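Local coordinates for protein nuclear RNA export factor 2, Panoramix fusion (Drosophila melanogaster, PDB 6OPF) that acts with Panoramix, Piwi and Nxt1 in fly ovaries as an effector of cotranscriptional transposon silencing, its UBA domain mediating the interaction with Panoramix, at residues L44-F47 and I48-A52; A86-V89 and L90-Q94. One frame throughout, in Å; residues are numbered along the deposited sequence.

Contact 1 of 2, residues L44-F47 and I48-A52; sequences LKLF and IQKNA
I48 turns its side chain back over the carbonyl of L44, one turn earlier in helix 40-52, a helix of the UBA-type TAP-C domain in the Nxf2 part of this engineered fusion. Followed outward, its CB sits 3.7 Å from L44 O and as far from the carbonyl oxygen of K45. CG1 comes closer, 3.3 Å from L44 O, because it stands beside the backbone N and anti to the carbonyl carbon (chi1 -68°). CG1 also meets F47 CD2 at 4.2 Å, the two side chains crossing at about a right angle. CD1, at the tip, remains 3.5 Å from L44 O. L44 O also accepts I48 N (3.0 Å); both carbons thus sit beside a bonded carbonyl.

The F47 ring continues into the buried side, toward F18 and T22 of helix 8-22, whereas I48 reaches L90 of the Panoramix helix. Round the helix, L46 and Q49 run side by side and point the same way, with L46 CD2 3.9 Å from Q49 OE1. The straightest of the four backbone bonds is K50 N to L46 O, 2.7 Å with an N-H...O angle of 172°; K50 CB packs on the same oxygen at 3.4 Å.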
loop_
_atom_site.group_PDB
_atom_site.type_symbol
_atom_site.label_atom_id
_atom_site.label_comp_id
_atom_site.label_asym_id
_atom_site.label_seq_id
_atom_site.Cartn_x
_atom_site.Cartn_y
_atom_site.Cartn_z
ATOM N N LEU D 44 22.591 4.126 12.670
ATOM C CA LEU D 44 23.944 4.257 12.128
ATOM C C LEU D 44 24.778 3.026 12.459
ATOM O O LEU D 44 25.545 2.540 11.621
ATOM C CB LEU D 44 24.620 5.524 12.660
ATOM C CG LEU D 44 24.027 6.871 12.203
ATOM C CD1 LEU D 44 24.627 8.031 13.002
ATOM C CD2 LEU D 44 24.251 7.087 10.721
ATOM N N LYS D 45 24.602 2.489 13.662
ATOM C CA LYS D 45 25.374 1.325 14.081
ATOM C C LYS D 45 24.959 0.070 13.321
ATOM O O LYS D 45 25.812 -0.766 12.975
ATOM C CB LYS D 45 25.231 1.130 15.590
ATOM C CG LYS D 45 26.267 1.932 16.386
ATOM C CD LYS D 45 26.214 1.586 17.862
ATOM C CE LYS D 45 25.387 2.608 18.634
ATOM N NZ LYS D 45 25.396 2.342 20.101
ATOM N N LEU D 46 23.655 -0.091 13.076
ATOM C CA LEU D 46 23.187 -1.204 12.254
ATOM C C LEU D 46 23.736 -1.097 10.841
ATOM O O LEU D 46 24.200 -2.091 10.259
ATOM C CB LEU D 46 21.661 -1.237 12.217
ATOM C CG LEU D 46 20.942 -2.174 13.178
ATOM C CD1 LEU D 46 19.453 -1.846 13.197
ATOM C CD2 LEU D 46 21.180 -3.637 12.795
ATOM N N PHE D 47 23.662 0.108 10.265
ATOM C CA PHE D 47 24.253 0.352 8.956
ATOM C C PHE D 47 25.691 -0.143 8.908
ATOM O O PHE D 47 26.074 -0.901 8.006
ATOM C CB PHE D 47 24.192 1.843 8.631
ATOM C CG PHE D 47 25.096 2.244 7.512
ATOM C CD1 PHE D 47 24.950 1.670 6.254
ATOM C CD2 PHE D 47 26.092 3.191 7.717
ATOM C CE1 PHE D 47 25.775 2.038 5.213
ATOM C CE2 PHE D 47 26.925 3.578 6.679
ATOM C CZ PHE D 47 26.775 3.002 5.427
ATOM N N ILE D 48 26.499 0.266 9.891
ATOM C CA ILE D 48 27.911 -0.111 9.907
ATOM C C ILE D 48 28.066 -1.625 10.030
ATOM O O ILE D 48 28.900 -2.232 9.346
ATOM C CB ILE D 48 28.651 0.620 11.044
ATOM C CG1 ILE D 48 28.721 2.121 10.760
ATOM C CG2 ILE D 48 30.048 0.036 11.225
ATOM C CD1 ILE D 48 29.021 2.942 11.977
ATOM N N GLN D 49 27.276 -2.248 10.908
ATOM C CA GLN D 49 27.301 -3.703 11.055
ATOM C C GLN D 49 26.913 -4.399 9.755
ATOM O O GLN D 49 27.634 -5.282 9.269
ATOM C CB GLN D 49 26.358 -4.134 12.188
ATOM C CG GLN D 49 26.258 -5.654 12.394
ATOM C CD GLN D 49 25.226 -6.330 11.485
ATOM O OE1 GLN D 49 24.019 -6.090 11.602
ATOM N NE2 GLN D 49 25.701 -7.187 10.580
ATOM N N LYS D 50 25.747 -4.042 9.202
ATOM C CA LYS D 50 25.301 -4.623 7.941
ATOM C C LYS D 50 26.361 -4.469 6.861
ATOM O O LYS D 50 26.656 -5.423 6.130
ATOM C CB LYS D 50 23.991 -3.979 7.485
ATOM C CG LYS D 50 22.741 -4.648 8.024
ATOM C CD LYS D 50 21.474 -3.882 7.648
ATOM C CE LYS D 50 20.338 -4.151 8.630
ATOM N NZ LYS D 50 20.142 -5.617 8.889
ATOM N N ASN D 51 26.952 -3.280 6.753
ATOM C CA ASN D 51 27.995 -3.081 5.756
ATOM C C ASN D 51 29.229 -3.917 6.064
ATOM O O ASN D 51 29.917 -4.364 5.143
ATOM C CB ASN D 51 28.412 -1.622 5.655
ATOM C CG ASN D 51 29.386 -1.409 4.535
ATOM O OD1 ASN D 51 29.026 -1.535 3.363
ATOM N ND2 ASN D 51 30.646 -1.153 4.877
ATOM N N ALA D 52 29.552 -4.093 7.348
ATOM C CA ALA D 52 30.698 -4.921 7.704
ATOM C C ALA D 52 30.483 -6.369 7.267
ATOM O O ALA D 52 31.433 -7.063 6.886
ATOM C CB ALA D 52 30.956 -4.839 9.209
#

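Contact 2 of 2, residues A86-V89 and L90-Q94; sequences AELV and LEQIQ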
loop_
_atom_site.group_PDB
_atom_site.type_symbol
_atom_site.label_atom_id
_atom_site.label_comp_id
_atom_site.label_asym_id
_atom_site.label_seq_id
_atom_site.Cartn_x
_atom_site.Cartn_y
_atom_site.Cartn_z
ATOM N N ALA D 86 29.119 7.980 8.567
ATOM C CA ALA D 86 28.334 7.392 9.650
ATOM C C ALA D 86 29.120 7.350 10.954
ATOM O O ALA D 86 28.572 7.645 12.022
ATOM C CB ALA D 86 27.869 5.983 9.261
ATOM N N GLU D 87 30.400 6.961 10.893
ATOM C CA GLU D 87 31.205 6.927 12.110
ATOM C C GLU D 87 31.415 8.330 12.668
ATOM O O GLU D 87 31.282 8.547 13.877
ATOM C CB GLU D 87 32.535 6.227 11.835
ATOM C CG GLU D 87 32.378 4.727 11.535
ATOM C CD GLU D 87 33.669 4.079 11.063
ATOM O OE1 GLU D 87 33.849 2.863 11.308
ATOM O OE2 GLU D 87 34.509 4.784 10.454
ATOM N N LEU D 88 31.705 9.301 11.808
ATOM C CA LEU D 88 31.875 10.671 12.294
ATOM C C LEU D 88 30.605 11.188 12.977
ATOM O O LEU D 88 30.666 11.744 14.079
ATOM C CB LEU D 88 32.285 11.594 11.150
ATOM C CG LEU D 88 32.480 13.057 11.584
ATOM C CD1 LEU D 88 33.488 13.156 12.748
ATOM C CD2 LEU D 88 32.909 13.919 10.396
ATOM N N VAL D 89 29.447 11.026 12.326
ATOM C CA VAL D 89 28.181 11.459 12.923
ATOM C C VAL D 89 27.893 10.672 14.198
ATOM O O VAL D 89 27.447 11.235 15.206
ATOM C CB VAL D 89 27.032 11.318 11.906
ATOM C CG1 VAL D 89 25.691 11.641 12.562
ATOM C CG2 VAL D 89 27.272 12.214 10.694
ATOM N N LEU D 90 28.128 9.355 14.164
ATOM C CA LEU D 90 28.041 8.538 15.370
ATOM C C LEU D 90 28.895 9.129 16.485
ATOM O O LEU D 90 28.456 9.216 17.637
ATOM C CB LEU D 90 28.487 7.108 15.064
ATOM C CG LEU D 90 27.501 5.944 15.157
ATOM C CD1 LEU D 90 28.259 4.632 14.945
ATOM C CD2 LEU D 90 26.775 5.927 16.494
ATOM N N GLU D 91 30.127 9.530 16.149
ATOM C CA GLU D 91 31.018 10.170 17.117
ATOM C C GLU D 91 30.365 11.393 17.748
ATOM O O GLU D 91 30.408 11.574 18.970
ATOM C CB GLU D 91 32.324 10.578 16.434
ATOM C CG GLU D 91 33.450 9.578 16.494
ATOM C CD GLU D 91 34.686 10.077 15.755
ATOM O OE1 GLU D 91 35.223 11.145 16.149
ATOM O OE2 GLU D 91 35.111 9.406 14.781
ATOM N N GLN D 92 29.773 12.258 16.919
ATOM C CA GLN D 92 29.170 13.485 17.431
ATOM C C GLN D 92 27.993 13.183 18.345
ATOM O O GLN D 92 27.732 13.929 19.296
ATOM C CB GLN D 92 28.738 14.378 16.271
ATOM C CG GLN D 92 29.867 14.728 15.308
ATOM C CD GLN D 92 31.130 15.169 16.030
ATOM O OE1 GLN D 92 31.102 16.065 16.877
ATOM N NE2 GLN D 92 32.249 14.531 15.700
ATOM N N ILE D 93 27.267 12.093 18.077
ATOM C CA ILE D 93 26.118 11.753 18.913
ATOM C C ILE D 93 26.576 11.270 20.282
ATOM O O ILE D 93 25.982 11.620 21.309
ATOM C CB ILE D 93 25.230 10.701 18.223
ATOM C CG1 ILE D 93 24.714 11.222 16.883
ATOM C CG2 ILE D 93 24.058 10.323 19.129
ATOM C CD1 ILE D 93 23.849 10.227 16.139
ATOM N N GLN D 94 27.630 10.450 20.316
ATOM C CA GLN D 94 28.200 9.924 21.558
ATOM C C GLN D 94 29.192 10.888 22.219
ATOM O O GLN D 94 30.250 10.463 22.693
ATOM C CB GLN D 94 28.862 8.581 21.264
ATOM C CG GLN D 94 27.930 7.556 20.641
ATOM C CD GLN D 94 28.676 6.406 19.981
ATOM O OE1 GLN D 94 29.764 6.591 19.423
ATOM N NE2 GLN D 94 28.091 5.208 20.041
#
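Four successive i to i+4 amide bonds join A86-V89 to L90-Q94, and their N-H...O angles fall steadily from 160° at L90 N to A86 O to 147° at I93 N to V89 O. The helix is close to its end here, since Q94 already leaves helical backbone angles, although its amide still bonds to L90 O.

Among the side chains, L88 and Q92 meet one turn apart. In Q92 a chi1 of -57° sets CG beside the backbone N, 3.3 Å from L88 O; the bend at chi2 then turns the amide back toward L88. There NE2 lies 3.5 Å from L88 CD1, a contact of an amide nitrogen with a methyl group. The V89 and I93 pair is apolar and looser: V89 CG1 and I93 CD1 are 4.3 Å apart, while I93 CG1 rests on V89 O at 3.2 Å.

Both segments belong to the Panoramix part of the engineered fusion, within the Nxf2-interacting region and a predicted coiled-coil stretch. The helix is amphipathic: A86 and L90 turn to helix 40-52 of the Nxf2 UBA domain, touching F47 and I48 respectively, whereas E87, L88, E91 and Q92 are exposed. L90 CB is pressed close to A86 O, at 3.1 Å, beside the amide bond that the same oxygen accepts.

On the exposed side, E91 CB packs 3.1 Å from L88 O, and its chain runs on extended past E87 O. The two carboxylates do not meet; E87 OE2 and E91 OE2 stay 6.4 Å apart, a spacing at which like charges would repel only modestly in solvent.

Overall arrangement
Contact 1 lies on helix 40-52 of the Nxf2 UBA domain and contact 2 on helix 75-93 of Panoramix; their centres are about 13 Å apart, yet their side chains meet directly. L90 CD1 is the shared apolar tip, 3.5 Å from I48 CD1 and 3.7 Å from K45 CG. Next to it F47 CD2 packs on A86 CB at 3.7 Å, and L44 CD1 reaches V89 CG1 at 3.8 Å. All four pairs are carbon-to-carbon packing that joins the Nxf2 and Panoramix parts within the fusion. A polar link is added by Q94 NE2, which is hydrogen-bonded to E41 OE2 of helix 40-52. Because the two proteins are fused, their covalent connection is engineered.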